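Local coordinates for BT_4661 (Bacteroides thetaiotaomicron, PDB 4AK2), which binds heparin and probably heparan sulphate at the bacterial cell surface, as a SusE-like glycan-binding protein of the heparin utilisation locus, here represented by its C-terminal ligand-binding domain, at residues 117-121 with 264-269; 156-162 with 249-255; 163-167 with 177-181; 171-175 with 238-244. All blocks are in the same frame, centred on the assembly; numbering follows the deposited sequence.

Contact 1: residues 117-121 with 264-269; sequences MISDS and TSGARV. With IDS (2-O-sulfo-alpha-L-idopyranuronic acid), chain B; SGN (2-deoxy-6-O-sulfo-2-(sulfoamino)-alpha-D-glucopyranose), chain C.
One backbone bond and one water can anchor a loop beside a binding site. Here the irregular loop 117-121, extended up to Asp120, meets residues 264-269, with the CA atoms of Asp120 and Gly266 5.2 Å apart. Thr264 opens a tight turn, its O accepting from Ala267 N at 2.9 Å; its OG1 lies 2.6 Å from a water that donates to Asp120 OD2 (2.7 Å) and accepts from Gly266 N (2.9 Å). Gly266 O then receives Asp120 N at 2.9 Å. A side chain on Gly266 would collide with OD1 of Asp120 (chi1 m). Arg268, in strand conformation, points its CB away from the loop; its extended m, t, t side chain sends NH1 to O2S of IDS (chain B) and O4S of SGN (chain C), both 2.9 Å, and NH2 to O5S of that SGN at 3.0 Å. Val269 turns back toward the loop, CG1 4.3 Å from Ser119 OG, which bonds to Tyr253. The turn leads into Arg268 of the heparin-binding pocket.

Contact 2: residues 156-162 with 249-255; sequences FRLDYRR and GQITYDV. With SGN (2-deoxy-6-O-sulfo-2-(sulfoamino)-alpha-D-glucopyranose), chain D; IDS (2-O-sulfo-alpha-L-idopyranuronic acid), chain E; IDS (2-O-sulfo-alpha-L-idopyranuronic acid), chain B.
Antiparallel strands 157-161 and 249-254, their directions 146° apart, illustrate how the end of a strand pair can become a glycan-binding surface. Arg157 with Asp254 and Asp159 with Thr252 are hydrogen-bonded pairs: Arg157 N to Asp254 O, Asp159 N to Thr252 O and Thr252 N to Asp159 O are each 2.9 Å, Asp254 N to Arg157 O 3.0 Å. Leu158 with Tyr253 and Tyr160 with Ile251 are the non-hydrogen-bonded pairs. At the corner near Arg162, Gln250 O accepts from Arg161 N and Gln250 N donates to Arg162 O, both at 2.8 Å. On the face of Leu158 and Tyr160, Ile251 CG1 makes a CH-pi contact 3.8 Å from the Tyr160 ring centroid. On the other face, buried Asp159 is satisfied by Arg203, Ser207 and Tyr208, and Thr252 OG1 by Pro260 O. Arg161 donates NE to Gln261 O and NH1 to O3 of SGN (chain D) at 3.0 Å; Gln250 NE2 donates to O2S of IDS (chain B) at 2.9 Å. Arg162 (chi1 p) donates NH1 to Gln250 OE1 at 2.8 Å, leaving NE and NH2 to grip the carboxylate of IDS (chain E) at O6B, 2.8 Å, and O6A, 2.9 Å.

Contact 3: residues 163-167 with 177-181; sequences DFFYY and SGALA. With NA (sodium ion), chain F; IDS (2-O-sulfo-alpha-L-idopyranuronic acid), chain B.
A beta hairpin beside the glycan pocket and a sodium site shows how backbone pairing can adjoin a ligand-binding residue. Asp163 (phi/psi 59°/61°) lies at the pocket end of the first strand: its OD2 accepts from O3 of IDS (chain B) at 2.6 Å, while its O lies 2.9 Å from the sodium ion, which Ser270 and a water at 2.6 Å also bind. Residues 177-180 run antiparallel to 164-167, the end-to-end directions 174° apart. Phe165 faces Ala179 in a non-hydrogen-bonded pair, CA atoms 4.1 Å apart; Tyr166 and Gly178 form the hydrogen-bonded pair, with Gly178 N to Tyr166 O at 2.8 Å and Tyr166 N to Gly178 O at 3.1 Å. Leu180 N bonds to Phe164 O at 2.9 Å, and a water bridges Phe164 N (3.0 Å) and Leu180 O (2.8 Å). Gly178 has phi/psi of 132°/-174°, which would jam a CB against the preceding carbonyl. Phe165 CE2 touches Ala179 CB at 3.7 Å; Phe164 CD2 meets Leu180 CD2 at 4.0 Å. Helix 187-195 packs on Phe164, Tyr166 and Leu180 through Leu188 or Trp192, and strand 241-254 flanks strand 163-168, bonding Phe165 to Ile248 and Tyr167 to Ala246.

Contact 4: residues 171-175 with 238-244; sequences GPDSH and NKDGYAN
Two type I beta turns, Pro172 to His175 and Asn238 to Gly241, are joined largely through side chains, with a histidine edge reading the second turn. His175 (chi1 m) donates NE2 to Asn238 OD1 at 2.9 Å, and that same oxygen accepts from Gly241 N at 3.2 Å, an Asx motif reinforcing the turn bond from Gly241 N to Asn238 O (2.9 Å). Around the ring edge, His175 CE1 lies 3.2 Å from Gly241 O and 3.4 Å from Tyr242 O; ND1 is 2.7 Å from a water that accepts from Asn244 N at 2.9 Å. Ser174 OG donates to Asp240 OD2 at 2.7 Å and receives a second water, which accepts from Asn238 ND2 at 3.0 Å. Pro172 CG rests 3.6 Å from Asp240 O, and the weak bond from Gly171 N to Asn244 O (3.4 Å) closes the far end. Gly241, at phi/psi 157°/167°, leaves no room for a CB beside the preceding carbonyl. This is surface packing at the tip of the hairpin of strands 163-168 and 178-179, against the start of strand 241-254; Phe187 of helix 187-195 stacks on His175, and Glu190 of that helix bonds to Asn238.

The four contacts illustrate how one long strand, broken by a bulge or short loop, can link a ligand site to a distant turn. All reach the same mixed sheet: strand 241-254 serves contacts 2 and 4, is flanked by strand 163-168 of contact 3, and neighbours strand 268-276 of contact 1. Along the chain, contact 1 encloses the other three and contact 2 encloses contacts 3 and 4, whose segments alternate. Centres lie about 10 Å apart for contacts 1 and 2, about 18 Å for 2 and 3, about 15 Å for 3 and 4, and about 34 Å for 1 and 4. Contacts 1, 2 and 3 all touch IDS (chain B), so segments distant in sequence hold one sugar.

Contact 1: residues 117-121 with 264-269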
# COMPACT_ATOMS: atom_id res chain seq x y z
N MET A 117 5.18 10.72 10.65
CA MET A 117 5.80 11.11 11.91
C MET A 117 7.25 11.48 11.69
O MET A 117 7.85 11.11 10.67
CB MET A 117 5.72 9.97 12.93
CG MET A 117 6.68 8.81 12.67
SD MET A 117 6.52 7.48 13.86
CE MET A 117 7.02 8.29 15.38
N ILE A 118 7.82 12.19 12.65
CA ILE A 118 9.26 12.32 12.78
C ILE A 118 9.70 11.17 13.71
O ILE A 118 9.30 11.11 14.88
CB ILE A 118 9.66 13.70 13.32
CG1 ILE A 118 9.11 14.79 12.41
CG2 ILE A 118 11.18 13.80 13.46
CD1 ILE A 118 9.43 16.23 12.81
N SER A 119 10.49 10.26 13.16
CA SER A 119 10.98 9.08 13.89
C SER A 119 12.41 9.32 14.42
O SER A 119 12.84 10.46 14.48
CB SER A 119 10.81 7.82 13.02
OG SER A 119 11.34 8.00 11.73
N ASP A 120 13.15 8.27 14.79
CA ASP A 120 14.50 8.50 15.35
C ASP A 120 15.38 9.29 14.38
O ASP A 120 15.28 9.15 13.14
CB ASP A 120 15.22 7.17 15.63
CG ASP A 120 14.76 6.47 16.89
OD1 ASP A 120 13.91 7.01 17.66
OD2 ASP A 120 15.23 5.34 17.12
N SER A 121 16.32 10.03 14.96
CA SER A 121 17.38 10.69 14.20
C SER A 121 16.83 11.73 13.22
O SER A 121 17.43 11.97 12.17
CB SER A 121 18.25 9.66 13.45
OG SER A 121 18.78 8.74 14.38
N THR A 264 16.64 -0.22 16.12
CA THR A 264 15.77 -0.25 17.27
C THR A 264 14.40 0.33 16.95
O THR A 264 14.16 0.84 15.81
CB THR A 264 16.47 0.43 18.48
OG1 THR A 264 16.78 1.79 18.13
CG2 THR A 264 17.77 -0.32 18.84
N SER A 265 13.47 0.24 17.91
CA SER A 265 12.04 0.40 17.63
C SER A 265 11.67 1.76 17.01
O SER A 265 10.73 1.86 16.19
CB SER A 265 11.20 0.08 18.90
OG SER A 265 11.34 1.08 19.88
N GLY A 266 12.42 2.81 17.38
CA GLY A 266 12.11 4.15 16.86
C GLY A 266 12.61 4.39 15.44
O GLY A 266 12.35 5.46 14.88
N ALA A 267 13.34 3.44 14.85
CA ALA A 267 13.83 3.55 13.47
C ALA A 267 13.15 2.52 12.56
O ALA A 267 13.78 1.96 11.67
CB ALA A 267 15.36 3.41 13.47
N ARG A 268 11.86 2.29 12.82
CA ARG A 268 11.03 1.32 12.11
C ARG A 268 9.74 1.97 11.73
O ARG A 268 9.04 2.54 12.57
CB ARG A 268 10.72 0.15 13.02
CG ARG A 268 11.95 -0.50 13.67
CD ARG A 268 11.56 -1.72 14.48
NE ARG A 268 12.70 -2.20 15.25
CZ ARG A 268 12.60 -3.03 16.28
NH1 ARG A 268 11.38 -3.42 16.67
NH2 ARG A 268 13.69 -3.40 16.95
N VAL A 269 9.38 1.80 10.46
CA VAL A 269 8.16 2.45 9.90
C VAL A 269 7.55 1.55 8.85
O VAL A 269 8.25 0.67 8.29
CB VAL A 269 8.49 3.85 9.31
CG1 VAL A 269 8.65 4.90 10.41
CG2 VAL A 269 9.70 3.79 8.36
C1 IDS B . 7.31 -6.32 17.88
C2 IDS B . 7.20 -5.36 16.72
C3 IDS B . 5.95 -5.57 15.82
C4 IDS B . 4.69 -5.78 16.65
C5 IDS B . 4.99 -6.90 17.66
C6 IDS B . 3.76 -7.31 18.42
O2 IDS B . 7.29 -4.03 17.25
O3 IDS B . 6.18 -6.73 15.00
O4 IDS B . 4.39 -4.54 17.30
O5 IDS B . 6.06 -6.48 18.52
O6A IDS B . 2.79 -7.72 17.75
O6B IDS B . 3.75 -7.23 19.66
S IDS B . 7.72 -2.84 16.38
O1S IDS B . 8.25 -1.88 17.36
O2S IDS B . 8.73 -3.34 15.45
O3S IDS B . 6.50 -2.35 15.68
C1 SGN C . 10.06 -10.72 18.65
C2 SGN C . 8.57 -10.79 19.06
C3 SGN C . 7.72 -9.78 18.26
C4 SGN C . 8.37 -8.40 18.40
C5 SGN C . 9.84 -8.45 17.91
C6 SGN C . 10.64 -7.14 17.99
N2 SGN C . 8.09 -12.16 18.96
O3 SGN C . 6.37 -9.75 18.76
O4 SGN C . 7.78 -7.57 17.37
O5 SGN C . 10.53 -9.38 18.76
O6 SGN C . 10.66 -6.77 19.36
S1 SGN C . 8.20 -13.14 20.24
O1S SGN C . 9.56 -13.08 20.73
O2S SGN C . 7.21 -12.66 21.16
O3S SGN C . 7.88 -14.58 19.65
S2 SGN C . 11.28 -5.40 19.73
O4S SGN C . 10.36 -4.41 19.17
O5S SGN C . 12.69 -5.35 18.98
O6S SGN C . 11.31 -5.31 21.13
O HOH W 1 14.80 3.36 18.85

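Contact 2: residues 156-162 with 249-255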
# COMPACT_ATOMS: atom_id res chain seq x y z
N PHE A 156 22.43 7.28 4.55
CA PHE A 156 21.14 6.67 4.89
C PHE A 156 21.07 5.29 4.25
O PHE A 156 21.52 5.10 3.12
CB PHE A 156 20.02 7.57 4.36
CG PHE A 156 18.66 7.25 4.92
CD1 PHE A 156 18.36 7.53 6.26
CD2 PHE A 156 17.64 6.71 4.11
CE1 PHE A 156 17.10 7.29 6.77
CE2 PHE A 156 16.36 6.47 4.63
CZ PHE A 156 16.10 6.76 5.96
N ARG A 157 20.57 4.31 5.01
CA ARG A 157 20.29 2.96 4.49
C ARG A 157 18.89 2.55 4.90
O ARG A 157 18.46 2.89 6.00
CB ARG A 157 21.32 1.91 4.99
CG ARG A 157 22.77 2.24 4.61
CD ARG A 157 23.07 2.17 3.10
NE ARG A 157 24.48 2.42 2.84
CZ ARG A 157 25.03 3.61 2.73
NH1 ARG A 157 24.28 4.71 2.78
NH2 ARG A 157 26.33 3.69 2.49
N LEU A 158 18.18 1.83 4.04
CA LEU A 158 16.73 1.60 4.22
C LEU A 158 16.39 0.22 3.65
O LEU A 158 16.78 -0.11 2.54
CB LEU A 158 15.99 2.70 3.43
CG LEU A 158 14.47 2.73 3.65
CD1 LEU A 158 14.12 3.19 5.08
CD2 LEU A 158 13.82 3.68 2.67
N ASP A 159 15.73 -0.64 4.44
CA ASP A 159 15.48 -2.01 3.96
C ASP A 159 14.26 -2.62 4.60
O ASP A 159 14.04 -2.41 5.80
CB ASP A 159 16.70 -2.87 4.29
CG ASP A 159 16.88 -4.07 3.39
OD1 ASP A 159 16.53 -4.00 2.21
OD2 ASP A 159 17.42 -5.11 3.87
N TYR A 160 13.47 -3.35 3.83
CA TYR A 160 12.40 -4.15 4.44
C TYR A 160 12.99 -5.08 5.49
O TYR A 160 14.12 -5.56 5.40
CB TYR A 160 11.66 -4.95 3.38
CG TYR A 160 10.62 -4.16 2.59
CD1 TYR A 160 9.32 -4.06 3.04
CD2 TYR A 160 10.95 -3.54 1.36
CE1 TYR A 160 8.33 -3.38 2.34
CE2 TYR A 160 9.98 -2.86 0.67
CZ TYR A 160 8.70 -2.78 1.12
OH TYR A 160 7.74 -2.12 0.37
N ARG A 161 12.13 -5.37 6.48
CA ARG A 161 12.57 -6.14 7.69
C ARG A 161 11.63 -7.23 8.17
O ARG A 161 12.11 -8.35 8.48
CB ARG A 161 12.90 -5.19 8.86
CG ARG A 161 13.38 -5.86 10.17
CD ARG A 161 14.62 -6.71 9.94
NE ARG A 161 15.09 -7.32 11.18
CZ ARG A 161 14.61 -8.45 11.68
NH1 ARG A 161 13.62 -9.11 11.06
NH2 ARG A 161 15.07 -8.90 12.84
N ARG A 162 10.35 -6.91 8.36
CA ARG A 162 9.45 -7.80 9.13
C ARG A 162 8.03 -7.33 8.87
O ARG A 162 7.82 -6.29 8.22
CB ARG A 162 9.75 -7.75 10.65
CG ARG A 162 9.64 -6.38 11.28
CD ARG A 162 9.63 -6.38 12.80
NE ARG A 162 10.89 -6.85 13.41
CZ ARG A 162 11.97 -6.11 13.65
NH1 ARG A 162 12.04 -4.84 13.18
NH2 ARG A 162 13.01 -6.64 14.28
N GLY A 249 4.90 -3.89 4.32
CA GLY A 249 5.93 -4.48 5.22
C GLY A 249 6.59 -3.41 6.01
O GLY A 249 6.65 -2.26 5.60
N GLN A 250 7.11 -3.74 7.20
CA GLN A 250 7.92 -2.82 7.95
C GLN A 250 9.28 -2.66 7.32
O GLN A 250 9.91 -3.65 6.90
CB GLN A 250 8.07 -3.30 9.42
CG GLN A 250 8.71 -2.22 10.26
CD GLN A 250 9.13 -2.76 11.62
OE1 GLN A 250 10.25 -3.25 11.76
NE2 GLN A 250 8.20 -2.72 12.62
N ILE A 251 9.72 -1.40 7.30
CA ILE A 251 11.02 -1.01 6.74
C ILE A 251 11.85 -0.36 7.87
O ILE A 251 11.30 0.37 8.71
CB ILE A 251 10.82 -0.02 5.55
CG1 ILE A 251 10.07 -0.72 4.42
CG2 ILE A 251 12.15 0.51 5.04
CD1 ILE A 251 9.54 0.26 3.34
N THR A 252 13.13 -0.72 7.95
CA THR A 252 14.00 -0.15 8.96
C THR A 252 15.06 0.72 8.30
O THR A 252 15.38 0.54 7.10
CB THR A 252 14.66 -1.23 9.84
OG1 THR A 252 15.44 -2.11 9.03
CG2 THR A 252 13.57 -2.03 10.56
N TYR A 253 15.62 1.65 9.05
CA TYR A 253 16.66 2.52 8.48
C TYR A 253 17.80 2.68 9.46
O TYR A 253 17.66 2.38 10.66
CB TYR A 253 16.11 3.89 8.06
CG TYR A 253 15.52 4.70 9.19
CD1 TYR A 253 16.34 5.48 10.03
CD2 TYR A 253 14.13 4.79 9.36
CE1 TYR A 253 15.81 6.24 11.05
CE2 TYR A 253 13.59 5.54 10.39
CZ TYR A 253 14.42 6.30 11.20
OH TYR A 253 13.87 7.07 12.19
N ASP A 254 18.93 3.11 8.91
CA ASP A 254 20.14 3.41 9.63
C ASP A 254 20.69 4.72 9.07
O ASP A 254 20.68 4.90 7.85
CB ASP A 254 21.12 2.24 9.45
CG ASP A 254 22.41 2.38 10.25
OD1 ASP A 254 23.33 3.09 9.82
OD2 ASP A 254 22.54 1.74 11.29
N VAL A 255 21.17 5.61 9.96
CA VAL A 255 21.69 6.93 9.51
C VAL A 255 23.23 7.00 9.56
O VAL A 255 23.82 8.08 9.39
CB VAL A 255 21.09 8.11 10.33
CG1 VAL A 255 19.57 8.23 10.13
CG2 VAL A 255 21.48 8.03 11.81
C1 SGN D . 14.39 -14.27 10.77
C2 SGN D . 14.04 -12.82 11.12
C3 SGN D . 13.58 -12.77 12.58
C4 SGN D . 12.46 -13.77 12.82
C5 SGN D . 12.87 -15.19 12.42
C6 SGN D . 11.65 -16.12 12.47
N2 SGN D . 15.20 -11.97 10.87
O1 SGN D . 15.56 -14.69 11.45
O3 SGN D . 13.11 -11.44 12.83
O4 SGN D . 12.22 -13.87 14.24
O5 SGN D . 13.28 -15.13 11.06
O6 SGN D . 12.03 -17.44 12.14
S1 SGN D . 15.59 -11.43 9.42
O1S SGN D . 16.41 -10.25 9.60
O2S SGN D . 16.25 -12.42 8.61
O3S SGN D . 14.23 -11.06 8.73
S2 SGN D . 10.96 -18.53 11.96
O4S SGN D . 10.33 -18.80 13.25
O5S SGN D . 11.77 -19.86 11.45
O6S SGN D . 10.06 -18.09 10.88
C1 IDS E . 10.91 -13.45 14.67
C2 IDS E . 10.70 -13.98 16.10
C3 IDS E . 11.50 -13.21 17.16
C4 IDS E . 11.43 -11.69 16.99
C5 IDS E . 11.75 -11.34 15.53
C6 IDS E . 11.70 -9.87 15.19
O2 IDS E . 9.30 -13.88 16.42
O3 IDS E . 12.87 -13.62 17.16
O4 IDS E . 10.12 -11.20 17.31
O5 IDS E . 10.82 -12.03 14.67
O6A IDS E . 12.52 -9.08 15.72
O6B IDS E . 10.80 -9.51 14.39
S IDS E . 8.29 -15.03 16.07
O1S IDS E . 6.93 -14.57 16.36
O2S IDS E . 8.49 -15.34 14.64
O3S IDS E . 8.73 -16.13 16.94
C1 IDS B . 7.31 -6.32 17.88
C2 IDS B . 7.20 -5.36 16.72
C3 IDS B . 5.95 -5.57 15.82
C4 IDS B . 4.69 -5.78 16.65
C5 IDS B . 4.99 -6.90 17.66
C6 IDS B . 3.76 -7.31 18.42
O2 IDS B . 7.29 -4.03 17.25
O3 IDS B . 6.18 -6.73 15.00
O4 IDS B . 4.39 -4.54 17.30
O5 IDS B . 6.06 -6.48 18.52
O6A IDS B . 2.79 -7.72 17.75
O6B IDS B . 3.75 -7.23 19.66
S IDS B . 7.72 -2.84 16.38
O1S IDS B . 8.25 -1.88 17.36
O2S IDS B . 8.73 -3.34 15.45
O3S IDS B . 6.50 -2.35 15.68
O HOH W 2 5.16 -2.26 1.35
O HOH W 3 16.05 -4.56 7.33

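Contact 3: residues 163-167 with 177-181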
# COMPACT_ATOMS: atom_id res chain seq x y z
N ASP A 163 7.05 -8.05 9.39
CA ASP A 163 5.66 -7.64 9.46
C ASP A 163 5.12 -7.37 8.04
O ASP A 163 4.66 -6.25 7.73
CB ASP A 163 5.46 -6.44 10.41
CG ASP A 163 5.81 -6.76 11.86
OD1 ASP A 163 5.81 -7.94 12.23
OD2 ASP A 163 6.08 -5.80 12.57
N PHE A 164 5.16 -8.40 7.22
CA PHE A 164 4.65 -8.34 5.86
C PHE A 164 3.22 -8.83 5.85
O PHE A 164 2.88 -9.83 6.49
CB PHE A 164 5.50 -9.21 4.93
CG PHE A 164 6.95 -8.84 4.89
CD1 PHE A 164 7.40 -7.90 3.98
CD2 PHE A 164 7.87 -9.43 5.75
CE1 PHE A 164 8.73 -7.56 3.93
CE2 PHE A 164 9.21 -9.10 5.72
CZ PHE A 164 9.65 -8.15 4.81
N PHE A 165 2.34 -8.11 5.15
CA PHE A 165 0.92 -8.46 5.07
C PHE A 165 0.50 -8.30 3.60
O PHE A 165 0.97 -7.34 2.91
CB PHE A 165 0.02 -7.50 5.83
CG PHE A 165 0.26 -7.46 7.33
CD1 PHE A 165 1.38 -6.77 7.87
CD2 PHE A 165 -0.65 -8.05 8.23
CE1 PHE A 165 1.60 -6.69 9.23
CE2 PHE A 165 -0.43 -7.94 9.60
CZ PHE A 165 0.69 -7.28 10.09
N TYR A 166 -0.39 -9.13 3.12
CA TYR A 166 -0.92 -9.00 1.78
C TYR A 166 -2.42 -9.06 1.77
O TYR A 166 -3.03 -9.94 2.46
CB TYR A 166 -0.38 -10.14 0.88
CG TYR A 166 -0.84 -10.06 -0.55
CD1 TYR A 166 -0.12 -9.31 -1.47
CD2 TYR A 166 -1.97 -10.74 -0.99
CE1 TYR A 166 -0.52 -9.23 -2.79
CE2 TYR A 166 -2.40 -10.67 -2.30
CZ TYR A 166 -1.65 -9.88 -3.20
OH TYR A 166 -1.96 -9.76 -4.55
N TYR A 167 -3.09 -8.21 0.99
CA TYR A 167 -4.55 -8.19 0.92
C TYR A 167 -4.95 -8.35 -0.53
O TYR A 167 -4.68 -7.46 -1.36
CB TYR A 167 -5.12 -6.88 1.49
CG TYR A 167 -4.70 -6.75 2.92
CD1 TYR A 167 -5.39 -7.48 3.91
CD2 TYR A 167 -3.61 -5.99 3.31
CE1 TYR A 167 -4.97 -7.49 5.23
CE2 TYR A 167 -3.20 -5.95 4.67
CZ TYR A 167 -3.90 -6.70 5.63
OH TYR A 167 -3.51 -6.70 6.95
N SER A 177 -5.27 -13.84 1.79
CA SER A 177 -4.82 -12.61 2.44
C SER A 177 -4.29 -12.84 3.85
O SER A 177 -4.66 -13.81 4.51
CB SER A 177 -5.98 -11.64 2.54
OG SER A 177 -6.45 -11.30 1.24
N GLY A 178 -3.43 -11.96 4.32
CA GLY A 178 -3.04 -11.87 5.72
C GLY A 178 -1.55 -11.77 5.91
O GLY A 178 -0.78 -11.61 4.95
N ALA A 179 -1.12 -11.81 7.17
CA ALA A 179 0.26 -11.68 7.54
C ALA A 179 1.06 -12.87 7.11
O ALA A 179 0.62 -14.02 7.26
CB ALA A 179 0.40 -11.52 9.06
N LEU A 180 2.28 -12.63 6.64
CA LEU A 180 3.28 -13.67 6.55
C LEU A 180 3.60 -14.19 7.97
O LEU A 180 4.02 -13.41 8.83
CB LEU A 180 4.56 -13.13 5.89
CG LEU A 180 5.73 -14.09 5.81
CD1 LEU A 180 5.43 -15.27 4.90
CD2 LEU A 180 6.98 -13.33 5.33
N ALA A 181 3.36 -15.48 8.19
CA ALA A 181 3.42 -16.07 9.57
C ALA A 181 3.81 -17.53 9.52
O ALA A 181 3.46 -18.24 8.56
CB ALA A 181 2.07 -15.90 10.24
NA NA F . 4.09 -3.57 8.53
C1 IDS B . 7.31 -6.32 17.88
C2 IDS B . 7.20 -5.36 16.72
C3 IDS B . 5.95 -5.57 15.82
C4 IDS B . 4.69 -5.78 16.65
C5 IDS B . 4.99 -6.90 17.66
C6 IDS B . 3.76 -7.31 18.42
O2 IDS B . 7.29 -4.03 17.25
O3 IDS B . 6.18 -6.73 15.00
O4 IDS B . 4.39 -4.54 17.30
O5 IDS B . 6.06 -6.48 18.52
O6A IDS B . 2.79 -7.72 17.75
O6B IDS B . 3.75 -7.23 19.66
S IDS B . 7.72 -2.84 16.38
O1S IDS B . 8.25 -1.88 17.36
O2S IDS B . 8.73 -3.34 15.45
O3S IDS B . 6.50 -2.35 15.68
O HOH W 4 5.38 -11.03 8.58
O HOH W 5 1.88 -2.59 9.41

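Contact 4: residues 171-175 with 238-244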
# COMPACT_ATOMS: atom_id res chain seq x y z
N GLY A 171 -7.79 -10.34 -7.26
CA GLY A 171 -7.15 -11.56 -7.72
C GLY A 171 -7.99 -12.76 -7.33
O GLY A 171 -9.07 -12.61 -6.75
N PRO A 172 -7.48 -13.96 -7.62
CA PRO A 172 -8.22 -15.17 -7.28
C PRO A 172 -8.33 -15.34 -5.76
O PRO A 172 -7.41 -14.95 -5.03
CB PRO A 172 -7.41 -16.30 -7.92
CG PRO A 172 -6.07 -15.72 -8.26
CD PRO A 172 -6.20 -14.23 -8.32
N ASP A 173 -9.44 -15.91 -5.29
CA ASP A 173 -9.62 -16.11 -3.85
C ASP A 173 -8.52 -17.00 -3.30
O ASP A 173 -8.19 -16.94 -2.11
CB ASP A 173 -11.02 -16.63 -3.55
CG ASP A 173 -12.05 -15.50 -3.41
OD1 ASP A 173 -11.68 -14.33 -3.10
OD2 ASP A 173 -13.24 -15.80 -3.60
N SER A 174 -7.90 -17.80 -4.17
CA SER A 174 -6.81 -18.66 -3.74
C SER A 174 -5.52 -17.89 -3.36
O SER A 174 -4.63 -18.48 -2.74
CB SER A 174 -6.54 -19.74 -4.78
OG SER A 174 -6.14 -19.06 -5.98
N HIS A 175 -5.43 -16.59 -3.67
CA HIS A 175 -4.40 -15.71 -3.12
C HIS A 175 -4.80 -15.29 -1.72
O HIS A 175 -5.39 -14.23 -1.53
CB HIS A 175 -4.20 -14.49 -4.01
CG HIS A 175 -3.59 -14.80 -5.37
ND1 HIS A 175 -3.26 -13.81 -6.24
CD2 HIS A 175 -3.22 -15.99 -5.95
CE1 HIS A 175 -2.72 -14.38 -7.36
NE2 HIS A 175 -2.67 -15.72 -7.16
N ASN A 238 1.18 -16.56 -9.74
CA ASN A 238 1.22 -18.00 -9.68
C ASN A 238 0.27 -18.53 -10.76
O ASN A 238 -0.22 -17.73 -11.60
CB ASN A 238 0.95 -18.55 -8.27
CG ASN A 238 -0.49 -18.33 -7.78
OD1 ASN A 238 -1.38 -17.93 -8.52
ND2 ASN A 238 -0.70 -18.60 -6.51
N LYS A 239 0.10 -19.85 -10.83
CA LYS A 239 -0.68 -20.45 -11.91
C LYS A 239 -2.10 -19.92 -11.91
O LYS A 239 -2.70 -19.64 -12.99
CB LYS A 239 -0.62 -21.98 -11.86
N ASP A 240 -2.65 -19.72 -10.69
CA ASP A 240 -4.00 -19.16 -10.60
C ASP A 240 -4.11 -17.72 -11.10
O ASP A 240 -5.20 -17.28 -11.43
CB ASP A 240 -4.59 -19.32 -9.20
CG ASP A 240 -4.89 -20.76 -8.85
OD1 ASP A 240 -4.84 -21.67 -9.72
OD2 ASP A 240 -5.23 -20.96 -7.68
N GLY A 241 -3.02 -16.98 -11.09
CA GLY A 241 -3.05 -15.63 -11.63
C GLY A 241 -1.99 -14.70 -11.10
O GLY A 241 -1.29 -14.99 -10.14
N TYR A 242 -1.86 -13.56 -11.78
CA TYR A 242 -1.03 -12.46 -11.28
C TYR A 242 -1.56 -11.92 -9.95
O TYR A 242 -2.79 -11.92 -9.72
CB TYR A 242 -0.96 -11.32 -12.31
CG TYR A 242 -0.01 -11.62 -13.40
CD1 TYR A 242 1.35 -11.37 -13.24
CD2 TYR A 242 -0.44 -12.13 -14.64
CE1 TYR A 242 2.26 -11.64 -14.26
CE2 TYR A 242 0.46 -12.41 -15.66
CZ TYR A 242 1.80 -12.14 -15.47
OH TYR A 242 2.67 -12.41 -16.50
N ALA A 243 -0.66 -11.42 -9.12
CA ALA A 243 -1.07 -10.67 -7.94
C ALA A 243 -2.01 -9.54 -8.36
O ALA A 243 -1.72 -8.82 -9.35
CB ALA A 243 0.10 -10.10 -7.16
N ASN A 244 -3.10 -9.36 -7.62
CA ASN A 244 -4.01 -8.25 -7.78
C ASN A 244 -4.43 -7.91 -6.37
O ASN A 244 -5.34 -8.55 -5.80
CB ASN A 244 -5.19 -8.58 -8.70
CG ASN A 244 -6.03 -7.38 -8.98
OD1 ASN A 244 -6.64 -6.82 -8.08
ND2 ASN A 244 -6.03 -6.97 -10.24
O HOH W 6 -3.46 -19.39 -5.59
O HOH W 7 -3.89 -11.25 -5.58